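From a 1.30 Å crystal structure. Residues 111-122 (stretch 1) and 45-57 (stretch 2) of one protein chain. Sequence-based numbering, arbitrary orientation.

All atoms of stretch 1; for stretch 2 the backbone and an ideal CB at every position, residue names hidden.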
ATOM      1  N   GLY A 111      16.903 -18.975   3.405  1.00 17.13           N
ATOM      2  CA  GLY A 111      18.084 -18.143   3.672  1.00 17.58           C
ATOM      3  C   GLY A 111      17.927 -16.669   3.392  1.00 16.51           C
ATOM      4  O   GLY A 111      18.934 -15.952   3.313  1.00 17.34           O
HETATM    5  N   MSE A 112      16.681 -16.182   3.285  1.00 16.16           N
HETATM    6  CA  MSE A 112      16.410 -14.768   2.993  1.00 15.89           C
HETATM    7  C   MSE A 112      15.478 -14.179   4.045  1.00 16.17           C
HETATM    8  O   MSE A 112      14.280 -14.458   4.025  1.00 19.14           O
HETATM    9  CB  MSE A 112      15.811 -14.633   1.605  1.00 17.07           C
HETATM   10  CG  MSE A 112      16.743 -15.082   0.506  1.00 17.06           C
HETATM   11 SE   MSE A 112      15.968 -15.095  -1.225  0.75 20.64          SE
HETATM   12  CE  MSE A 112      15.011 -16.712  -1.061  1.00 21.92           C
ATOM     13  N   THR A 113      16.030 -13.356   4.922  1.00 17.64           N
ATOM     14  CA  THR A 113      15.291 -12.702   5.976  1.00 18.25           C
ATOM     15  C   THR A 113      14.702 -11.380   5.483  1.00 15.34           C
ATOM     16  O   THR A 113      15.426 -10.496   5.027  1.00 15.40           O
ATOM     17  CB  THR A 113      16.176 -12.425   7.210  1.00 20.77           C
ATOM     18  OG1 THR A 113      16.635 -13.688   7.729  1.00 28.50           O
ATOM     19  CG2 THR A 113      15.412 -11.684   8.295  1.00 23.48           C
ATOM     20  N   PHE A 114      13.383 -11.247   5.663  1.00 14.30           N
ATOM     21  CA  PHE A 114      12.668 -10.029   5.349  1.00 12.82           C
ATOM     22  C   PHE A 114      11.862  -9.553   6.549  1.00 12.19           C
ATOM     23  O   PHE A 114      11.274 -10.377   7.262  1.00 13.34           O
ATOM     24  CB  PHE A 114      11.665 -10.249   4.222  1.00 13.13           C
ATOM     25  CG  PHE A 114      12.282 -10.489   2.891  1.00 12.16           C
ATOM     26  CD1 PHE A 114      12.592 -11.775   2.461  1.00 15.06           C
ATOM     27  CD2 PHE A 114      12.523  -9.427   2.021  1.00 14.25           C
ATOM     28  CE1 PHE A 114      13.160 -11.998   1.207  1.00 14.56           C
ATOM     29  CE2 PHE A 114      13.089  -9.660   0.771  1.00 16.64           C
ATOM     30  CZ  PHE A 114      13.402 -10.953   0.368  1.00 15.85           C
ATOM     31  N   GLN A 115      11.820  -8.242   6.761  1.00 11.69           N
ATOM     32  CA  GLN A 115      10.924  -7.619   7.725  1.00 11.74           C
ATOM     33  C   GLN A 115       9.655  -7.222   6.983  1.00 10.35           C
ATOM     34  O   GLN A 115       9.682  -6.976   5.767  1.00 11.25           O
ATOM     35  CB  GLN A 115      11.538  -6.388   8.386  1.00 12.70           C
ATOM     36  CG  GLN A 115      12.840  -6.704   9.137  1.00 17.73           C
ATOM     37  CD  GLN A 115      12.700  -7.791  10.192  1.00 30.77           C
ATOM     38  OE1 GLN A 115      11.689  -7.861  10.909  1.00 36.73           O
ATOM     39  NE2 GLN A 115      13.729  -8.659  10.296  1.00 39.79           N
ATOM     40  N   GLY A 116       8.579  -7.094   7.736  1.00 11.35           N
ATOM     41  CA  GLY A 116       7.287  -6.727   7.195  1.00 11.64           C
ATOM     42  C   GLY A 116       6.745  -5.458   7.831  1.00 10.44           C
ATOM     43  O   GLY A 116       6.803  -5.278   9.052  1.00 12.48           O
ATOM     44  N   ALA A 117       6.251  -4.557   6.991  1.00  9.52           N
ATOM     45  CA  ALA A 117       5.634  -3.335   7.399  1.00  9.62           C
ATOM     46  C   ALA A 117       4.178  -3.591   7.808  1.00 10.12           C
ATOM     47  O   ALA A 117       3.706  -4.721   7.810  1.00 11.14           O
ATOM     48  CB  ALA A 117       5.741  -2.320   6.238  1.00 12.09           C
ATOM     49  N   THR A 118       3.473  -2.539   8.177  1.00 10.46           N
ATOM     50  CA  THR A 118       2.047  -2.673   8.510  1.00 10.82           C
ATOM     51  C   THR A 118       1.233  -2.622   7.198  1.00 10.64           C
ATOM     52  O   THR A 118       1.544  -1.823   6.292  1.00 10.42           O
ATOM     53  CB  THR A 118       1.596  -1.556   9.484  1.00 11.56           C
ATOM     54  OG1 THR A 118       1.990  -0.279   8.965  1.00 11.97           O
ATOM     55  CG2 THR A 118       2.194  -1.775  10.887  1.00 12.62           C
ATOM     56  N   PRO A 119       0.198  -3.468   7.078  1.00 10.77           N
ATOM     57  CA  PRO A 119      -0.616  -3.408   5.860  1.00  9.75           C
ATOM     58  C   PRO A 119      -1.518  -2.183   5.784  1.00  9.59           C
ATOM     59  O   PRO A 119      -1.807  -1.538   6.780  1.00 10.36           O
ATOM     60  CB  PRO A 119      -1.492  -4.682   5.944  1.00 11.15           C
ATOM     61  CG  PRO A 119      -0.830  -5.529   6.982  1.00 12.42           C
ATOM     62  CD  PRO A 119      -0.207  -4.590   7.950  1.00 11.39           C
ATOM     63  N   SER A 120      -1.985  -1.944   4.562  1.00  9.75           N
ATOM     64  CA  SER A 120      -3.078  -1.008   4.308  1.00 10.26           C
ATOM     65  C   SER A 120      -4.130  -1.728   3.474  1.00 10.14           C
ATOM     66  O   SER A 120      -3.808  -2.600   2.654  1.00 11.24           O
ATOM     67  CB  SER A 120      -2.644   0.273   3.586  1.00 11.38           C
ATOM     68  OG  SER A 120      -1.825   1.078   4.419  1.00 15.36           O
ATOM     69  N   VAL A 121      -5.392  -1.357   3.697  1.00  9.85           N
ATOM     70  CA  VAL A 121      -6.547  -1.906   3.004  1.00 10.42           C
ATOM     71  C   VAL A 121      -7.203  -0.793   2.208  1.00 11.13           C
ATOM     72  O   VAL A 121      -7.452   0.309   2.726  1.00  9.88           O
ATOM     73  CB  VAL A 121      -7.551  -2.588   3.963  1.00 10.03           C
ATOM     74  CG1 VAL A 121      -8.783  -3.029   3.156  1.00 12.54           C
ATOM     75  CG2 VAL A 121      -6.914  -3.748   4.685  1.00 12.43           C
ATOM     76  N   ILE A 122      -7.449  -1.075   0.926  1.00  9.66           N
ATOM     77  CA  ILE A 122      -8.020  -0.148  -0.017  1.00 10.58           C
ATOM     78  C   ILE A 122      -9.416  -0.614  -0.412  1.00  9.84           C
ATOM     79  O   ILE A 122      -9.632  -1.789  -0.711  1.00 10.63           O
ATOM     80  CB  ILE A 122      -7.142  -0.020  -1.278  1.00 11.53           C
ATOM     81  CG1 ILE A 122      -5.746   0.552  -0.905  1.00 15.31           C
ATOM     82  CG2 ILE A 122      -7.780   0.888  -2.348  1.00 12.51           C
ATOM     83  CD1 ILE A 122      -4.759  -0.409  -0.588  1.00 20.77           C
ATOM     84  N   UNK A  45     -11.870  -4.427  -6.198  1.00 10.96           N
ATOM     85  CA  UNK A  45     -12.896  -3.859  -5.322  1.00 10.30           C
ATOM     86  C   UNK A  45     -12.472  -3.692  -3.865  1.00  9.77           C
ATOM     87  O   UNK A  45     -12.862  -2.714  -3.215  1.00 11.69           O
ATOM     88  CB  UNK A  45     -14.144  -4.742  -5.374  1.00 10.30           C
ATOM     89  N   UNK A  46     -11.646  -4.625  -3.383  1.00  9.77           N
ATOM     90  CA  UNK A  46     -10.972  -4.518  -2.100  1.00  9.93           C
ATOM     91  C   UNK A  46      -9.548  -4.987  -2.367  1.00  9.80           C
ATOM     92  O   UNK A  46      -9.368  -6.076  -2.935  1.00 10.26           O
ATOM     93  CB  UNK A  46     -11.661  -5.335  -1.005  1.00  9.93           C
ATOM     94  N   UNK A  47      -8.553  -4.178  -1.996  1.00  9.16           N
ATOM     95  CA  UNK A  47      -7.174  -4.601  -2.075  1.00  9.25           C
ATOM     96  C   UNK A  47      -6.514  -4.407  -0.725  1.00  8.48           C
ATOM     97  O   UNK A  47      -6.976  -3.628   0.110  1.00 10.14           O
ATOM     98  CB  UNK A  47      -6.425  -3.833  -3.166  1.00  9.25           C
ATOM     99  N   UNK A  48      -5.390  -5.086  -0.562  1.00  9.73           N
ATOM    100  CA  UNK A  48      -4.515  -4.852   0.584  1.00 10.27           C
ATOM    101  C   UNK A  48      -3.092  -4.916   0.095  1.00  8.99           C
ATOM    102  O   UNK A  48      -2.799  -5.614  -0.879  1.00 10.04           O
ATOM    103  CB  UNK A  48      -4.759  -5.865   1.705  1.00 10.27           C
ATOM    104  N   UNK A  49      -2.207  -4.213   0.784  1.00  9.14           N
ATOM    105  CA  UNK A  49      -0.819  -4.152   0.386  1.00  8.74           C
ATOM    106  C   UNK A  49       0.051  -4.031   1.608  1.00  8.86           C
ATOM    107  O   UNK A  49      -0.327  -3.349   2.567  1.00 10.78           O
ATOM    108  CB  UNK A  49      -0.571  -2.986  -0.573  1.00  8.74           C
ATOM    109  N   UNK A  50       1.230  -4.647   1.552  1.00  8.94           N
ATOM    110  CA  UNK A  50       2.166  -4.640   2.673  1.00  9.42           C
ATOM    111  C   UNK A  50       3.585  -4.681   2.165  1.00  9.57           C
ATOM    112  O   UNK A  50       3.931  -5.533   1.367  1.00 11.38           O
ATOM    113  CB  UNK A  50       1.906  -5.819   3.613  1.00  9.42           C
ATOM    114  N   UNK A  51       4.391  -3.739   2.651  1.00  9.09           N
ATOM    115  CA  UNK A  51       5.780  -3.677   2.224  1.00  9.40           C
ATOM    116  C   UNK A  51       6.664  -4.667   2.968  1.00  9.75           C
ATOM    117  O   UNK A  51       6.388  -5.038   4.119  1.00 10.09           O
ATOM    118  CB  UNK A  51       6.320  -2.259   2.416  1.00  9.40           C
ATOM    119  N   UNK A  52       7.730  -5.092   2.295  1.00  9.13           N
ATOM    120  CA  UNK A  52       8.748  -5.966   2.887  1.00 10.11           C
ATOM    121  C   UNK A  52      10.112  -5.369   2.593  1.00  9.73           C
ATOM    122  O   UNK A  52      10.348  -4.740   1.547  1.00 10.41           O
ATOM    123  CB  UNK A  52       8.648  -7.394   2.347  1.00 10.11           C
ATOM    124  N   UNK A  53      11.043  -5.618   3.512  1.00 10.40           N
ATOM    125  CA  UNK A  53      12.415  -5.105   3.389  1.00 11.63           C
ATOM    126  C   UNK A  53      13.419  -6.227   3.728  1.00 11.80           C
ATOM    127  O   UNK A  53      13.161  -7.084   4.550  1.00 13.08           O
ATOM    128  CB  UNK A  53      12.625  -3.899   4.307  1.00 11.63           C
ATOM    129  N   UNK A  54      14.577  -6.167   3.100  1.00 15.05           N
ATOM    130  CA  UNK A  54      15.632  -7.194   3.317  1.00 17.11           C
ATOM    131  C   UNK A  54      16.742  -7.004   2.335  1.00 18.67           C
ATOM    132  O   UNK A  54      17.016  -5.883   2.025  1.00 17.04           O
ATOM    133  CB  UNK A  54      15.072  -8.612   3.191  1.00 17.11           C
ATOM    134  N   UNK A  55      17.320  -8.092   1.785  1.00 20.70           N
ATOM    135  CA  UNK A  55      18.401  -7.947   0.785  1.00 19.89           C
ATOM    136  C   UNK A  55      17.966  -7.168  -0.451  1.00 18.59           C
ATOM    137  O   UNK A  55      18.765  -6.458  -1.081  1.00 18.75           O
ATOM    138  CB  UNK A  55      18.904  -9.327   0.355  1.00 19.89           C
ATOM    139  N   UNK A  56      16.682  -7.319  -0.764  1.00 17.36           N
ATOM    140  CA  UNK A  56      15.917  -6.556  -1.691  1.00 14.61           C
ATOM    141  C   UNK A  56      14.651  -6.056  -0.913  1.00 13.82           C
ATOM    142  O   UNK A  56      14.267  -6.596   0.097  1.00 14.51           O
ATOM    143  CB  UNK A  56      15.566  -7.388  -2.926  1.00 14.61           C
ATOM    144  N   UNK A  57      14.048  -5.008  -1.407  1.00 12.41           N
ATOM    145  CA  UNK A  57      12.845  -4.413  -0.833  1.00 10.87           C
ATOM    146  C   UNK A  57      11.732  -4.600  -1.827  1.00  9.84           C
ATOM    147  O   UNK A  57      11.942  -4.692  -3.021  1.00 12.42           O
ATOM    148  CB  UNK A  57      13.042  -2.934  -0.493  1.00 10.87           C
TER

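Stretch 2 runs antiparallel to stretch 1, and backbone hydrogen bonds fix the register before any side chain is considered. At position 45 CA-to-CB points away from stretch 1, so almost anything is tolerated; the residue is Asp-45, whose carboxylate is bonded elsewhere in the structure. Position 46 points sideways, its ideal CB 4.1 Å from Ile-122 O, with Val-121 the apolar neighbour. A branched aliphatic would suit, and Val-46 places CG1 4.1 Å from Val-121 CG1.

Position 47 pairs with Ile-122 through two hydrogen bonds, from N to Ile-122 O (2.9 Å) and from Ile-122 N to O (2.7 Å). Its ideal CB lies 4.3 Å from Ile-122 CB, which a small polar or an aliphatic residue could accept. It is Ser-47, whose OG finds its partner elsewhere in the structure.

Position 48 turns to the same face as Val-121, and its ideal CB is 3.5 Å from Ser-120 O and 4.2 Å from Val-121 CG2. A small or slender apolar residue fits; Ala-48 meets the valine with its methyl alone.

Position 49 shares a face with Ser-120 and Ile-122, its ideal CB 4.9 Å from Ile-122 CD1. The extended backbone favours beta-branched residues, and several aliphatics could reach that methyl. In Val-49, CG1 comes within 4.1 Å of Ile-122 CD1, while the backbone exchanges hydrogen bonds with Ser-120 (N to Ser-120 O 2.9 Å, Ser-120 N to O 3.0 Å).

Position 50 lies where the register slips by one residue. Its ideal CB is 4.1 Å from Pro-119 CA, beside an apolar ring, so valine, isoleucine or leucine would be reasonable. Val-50 has chi1 near +60° (p), with CG2 3.1 Å from Ala-117 O and 4.1 Å from Pro-119 CG.

At position 51 the carbonyl receives Ala-117 N (N to O 2.9 Å). An ideal CB would stand 3.9 Å from Ala-117 CB, so the backbone angles and this contact would admit a small side chain; the residue is Gly-51.

Position 52 faces a gap left by Gly-116, with Phe-114 CD2 4.4 Å from the ideal CB. An aliphatic suits the aromatic neighbour, and Ile-52 sets CD1 4.1 Å from Phe-114 CD2.

Position 53 pairs with Gln-115 (N to Gln-115 O 3.0 Å, Gln-115 N to O 2.8 Å). A beta-branched residue, polar or apolar, suits this strand; Thr-53 OG1 lies 3.6 Å from Gln-115 CB.

Position 54 decides itself: an ideal CB would clash with Thr-113 O at 2.7 Å and Phe-114 CD2 at 2.9 Å. Only Gly-54 escapes both.

Position 55 points sideways, but a long or aromatic side chain could reach Met-112 and Phe-114. His-55 does: CE1 is 3.6 Å from both Met-112 SE and Phe-114 CZ, and a water links its N and ND1 to Thr-113 O.

CA-to-CB points sideways at position 56, which is permissive; the deposited Lys-56 carries its amine off from stretch 1, while its backbone O meets the edge of the Phe-114 ring at CE2 (3.4 Å). Position 57 points away; Asn-57 OD1 accepts a weak bond from Gly-54 N (3.3 Å).

Stretch 2 45-57: DVSAVVGITGHKN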
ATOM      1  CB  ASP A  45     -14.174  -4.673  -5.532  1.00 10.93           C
ATOM      2  CG  ASP A  45     -14.518  -4.815  -7.016  1.00 10.77           C
ATOM      3  OD1 ASP A  45     -14.325  -3.813  -7.741  1.00 12.89           O
ATOM      4  OD2 ASP A  45     -14.832  -5.934  -7.485  1.00 12.54           O
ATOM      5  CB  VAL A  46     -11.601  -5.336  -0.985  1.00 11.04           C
ATOM      6  CG1 VAL A  46     -10.742  -5.234   0.337  1.00 12.78           C
ATOM      7  CG2 VAL A  46     -13.053  -4.878  -0.749  1.00 12.69           C
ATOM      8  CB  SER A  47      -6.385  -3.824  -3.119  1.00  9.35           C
ATOM      9  OG  SER A  47      -6.902  -3.997  -4.435  1.00 10.52           O
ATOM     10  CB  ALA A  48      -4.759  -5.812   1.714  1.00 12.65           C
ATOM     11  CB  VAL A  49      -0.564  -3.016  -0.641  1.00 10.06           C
ATOM     12  CG1 VAL A  49      -0.909  -1.638  -0.091  1.00 13.11           C
ATOM     13  CG2 VAL A  49       0.864  -3.061  -1.187  1.00 11.52           C
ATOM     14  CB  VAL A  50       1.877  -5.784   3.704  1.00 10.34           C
ATOM     15  CG1 VAL A  50       2.012  -7.230   3.107  1.00 12.37           C
ATOM     16  CG2 VAL A  50       2.741  -5.610   4.955  1.00 13.00           C
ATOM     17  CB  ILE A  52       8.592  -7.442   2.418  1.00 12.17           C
ATOM     18  CG1 ILE A  52       8.828  -7.613   0.925  1.00 11.30           C
ATOM     19  CG2 ILE A  52       7.198  -7.959   2.839  1.00 12.23           C
ATOM     20  CD1 ILE A  52       8.774  -9.096   0.497  1.00 14.61           C
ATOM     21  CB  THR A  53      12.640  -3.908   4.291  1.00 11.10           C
ATOM     22  OG1 THR A  53      12.523  -4.306   5.662  1.00 11.12           O
ATOM     23  CG2 THR A  53      11.638  -2.754   3.988  1.00 11.85           C
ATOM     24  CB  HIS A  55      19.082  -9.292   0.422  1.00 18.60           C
ATOM     25  CG  HIS A  55      18.262 -10.173  -0.475  1.00 17.94           C
ATOM     26  ND1 HIS A  55      17.214 -10.941  -0.018  1.00 19.75           N
ATOM     27  CD2 HIS A  55      18.361 -10.431  -1.807  1.00 22.29           C
ATOM     28  CE1 HIS A  55      16.688 -11.612  -1.024  1.00 20.42           C
ATOM     29  NE2 HIS A  55      17.352 -11.315  -2.127  1.00 21.90           N
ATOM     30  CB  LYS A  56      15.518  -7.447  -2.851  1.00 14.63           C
ATOM     31  CG  LYS A  56      16.655  -7.795  -3.750  1.00 16.12           C
ATOM     32  CD  LYS A  56      16.254  -8.765  -4.822  1.00 16.22           C
ATOM     33  CE  LYS A  56      17.383  -9.165  -5.756  1.00 18.61           C
ATOM     34  NZ  LYS A  56      16.906 -10.216  -6.700  1.00 20.77           N
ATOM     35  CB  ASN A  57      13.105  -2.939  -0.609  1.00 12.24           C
ATOM     36  CG  ASN A  57      14.234  -2.693   0.345  1.00 12.93           C
ATOM     37  OD1 ASN A  57      14.325  -3.308   1.388  1.00 13.95           O
ATOM     38  ND2 ASN A  57      15.145  -1.792  -0.052  1.00 18.82           N
TER
HETATM   39  O   HOH W   1      16.913 -10.814   2.680  1.00 23.50           O
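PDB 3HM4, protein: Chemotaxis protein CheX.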